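Local coordinates for protein cyclohexadienyl dehydratase (Synthetic construct, PDB 5JOS) that probably catalyses the dehydration, with decarboxylation, of prephenate and arogenate in phenylalanine biosynthesis, on a scaffold related to periplasmic solute-binding proteins, at residues Asn225-Leu228 against Asp229-Lys232. Sequence-based numbering, arbitrary orientation.
Sequences NQWL and DQMK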
loop_
_atom_site.group_PDB
_atom_site.type_symbol
_atom_site.label_atom_id
_atom_site.label_comp_id
_atom_site.label_asym_id
_atom_site.label_seq_id
_atom_site.Cartn_x
_atom_site.Cartn_y
_atom_site.Cartn_z
ATOM N N ASN A 225 -3.996 -5.525 15.006
ATOM C CA ASN A 225 -2.925 -4.588 15.245
ATOM C C ASN A 225 -1.725 -5.177 15.941
ATOM O O ASN A 225 -0.570 -4.859 15.597
ATOM C CB ASN A 225 -3.437 -3.360 16.034
ATOM C CG ASN A 225 -4.264 -2.389 15.113
ATOM O OD1 ASN A 225 -4.160 -2.443 13.910
ATOM N ND2 ASN A 225 -5.064 -1.537 15.696
ATOM N N GLN A 226 -1.947 -5.967 16.981
ATOM C CA GLN A 226 -0.818 -6.716 17.556
ATOM C C GLN A 226 -0.205 -7.659 16.528
ATOM O O GLN A 226 0.989 -7.833 16.429
ATOM C CB GLN A 226 -1.319 -7.570 18.664
ATOM C CG GLN A 226 -1.694 -6.748 19.861
ATOM C CD GLN A 226 -2.712 -7.460 20.680
ATOM O OE1 GLN A 226 -3.217 -8.544 20.341
ATOM N NE2 GLN A 226 -2.999 -6.883 21.796
ATOM N N TRP A 227 -1.015 -8.279 15.751
ATOM C CA TRP A 227 -0.420 -9.166 14.768
ATOM C C TRP A 227 0.389 -8.453 13.663
ATOM O O TRP A 227 1.484 -8.932 13.253
ATOM C CB TRP A 227 -1.477 -9.931 14.140
ATOM C CG TRP A 227 -1.005 -10.757 13.135
ATOM C CD1 TRP A 227 -0.257 -11.899 13.289
ATOM C CD2 TRP A 227 -1.188 -10.580 11.736
ATOM N NE1 TRP A 227 -0.003 -12.437 12.065
ATOM C CE2 TRP A 227 -0.530 -11.633 11.099
ATOM C CE3 TRP A 227 -1.811 -9.628 10.976
ATOM C CZ2 TRP A 227 -0.553 -11.791 9.789
ATOM C CZ3 TRP A 227 -1.797 -9.783 9.594
ATOM C CH2 TRP A 227 -1.165 -10.813 9.029
ATOM N N LEU A 228 -0.076 -7.271 13.266
ATOM C CA LEU A 228 0.667 -6.484 12.248
ATOM C C LEU A 228 1.975 -6.049 12.747
ATOM O O LEU A 228 2.965 -6.108 12.071
ATOM C CB LEU A 228 -0.037 -5.194 11.919
ATOM C CG LEU A 228 -1.126 -5.320 10.977
ATOM C CD1 LEU A 228 -1.718 -3.936 10.743
ATOM C CD2 LEU A 228 -0.491 -5.793 9.687
ATOM N N ASP A 229 1.988 -5.605 13.981
ATOM C CA ASP A 229 3.213 -5.188 14.548
ATOM C C ASP A 229 4.170 -6.387 14.664
ATOM O O ASP A 229 5.384 -6.238 14.481
ATOM C CB ASP A 229 2.994 -4.522 15.871
ATOM C CG ASP A 229 4.282 -4.351 16.625
ATOM O OD1 ASP A 229 4.651 -5.225 17.389
ATOM O OD2 ASP A 229 5.002 -3.381 16.405
ATOM N N GLN A 230 3.656 -7.574 14.951
ATOM C CA GLN A 230 4.532 -8.719 15.025
ATOM C C GLN A 230 5.132 -9.049 13.660
ATOM O O GLN A 230 6.281 -9.346 13.505
ATOM C CB GLN A 230 3.728 -9.914 15.505
ATOM C CG GLN A 230 4.391 -11.246 15.317
ATOM C CD GLN A 230 3.613 -12.359 16.011
ATOM O OE1 GLN A 230 3.780 -12.606 17.220
ATOM N NE2 GLN A 230 2.785 -13.053 15.239
ATOM N N MET A 231 4.285 -8.976 12.679
ATOM C CA MET A 231 4.637 -9.112 11.307
ATOM C C MET A 231 5.710 -8.107 10.827
ATOM O O MET A 231 6.673 -8.453 10.104
ATOM C CB MET A 231 3.366 -8.882 10.609
ATOM C CG MET A 231 3.199 -9.545 9.348
ATOM S SD MET A 231 2.807 -11.312 9.304
ATOM C CE MET A 231 2.037 -11.104 7.718
ATOM N N LYS A 232 5.563 -6.864 11.234
ATOM C CA LYS A 232 6.646 -5.902 10.979
ATOM C C LYS A 232 7.929 -6.316 11.619
ATOM O O LYS A 232 8.975 -6.344 10.975
ATOM C CB LYS A 232 6.290 -4.495 11.428
ATOM C CG LYS A 232 5.404 -3.873 10.391
ATOM C CD LYS A 232 4.525 -2.775 10.929
ATOM C CE LYS A 232 3.152 -2.961 10.308
ATOM N NZ LYS A 232 2.499 -1.655 10.074
#
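Asn225 O accepts a hydrogen bond from Asp229 N, N to O 3.1 Å, the first of four successive i to i+4 hydrogen bonds that join 225-228 to 229-232 within helix 218-233; the side-chain OD1 of Asn225 is engaged apart from this turn, by the backbone N of Asp104. Gln226 O takes Gln230 N in the same way, at 3.1 Å with a less straight N-H...O angle of 151°.

Trp227 carries the side-chain part of the contact. Its carbonyl O accepts a hydrogen bond from Met231 N at 2.9 Å, while its indole runs alongside the Met231 side chain, the two extending in a common direction. Met231 CG is anti to the backbone N (chi1 -151°) and the chain then bends at chi2, 77°, which brings the sulfur and methyl against the benzo ring. SD stands 4.2 Å from the centroid of the six-membered ring of Trp227, obliquely, and Met231 CE touches Trp227 CZ2 at 3.4 Å. Near the pyrrole part, the Gln230 amide is turned steeply to the indole, its NE2 3.8 Å from Trp227 CD1. Val52, Ser55 and Ser59 of helix 48-60 also meet the indole, so an alanine in place of Trp227 would probably strip the Met231 thioether of its aromatic partner and open a gap between helices 218-233 and 48-60.

Leu228 O accepts a hydrogen bond from Lys232 N at 2.8 Å, and the lysine's bent chain passes over this carbonyl before NZ reaches Pro105 O. Leu228 and Met231 both pack on Tyr237 of helix 236-245. Trp227 and Met231 thus make an i to i+4 Met-aromatic pair on the buried side of an amphipathic alpha-helix, within a fold of the periplasmic-binding-protein type.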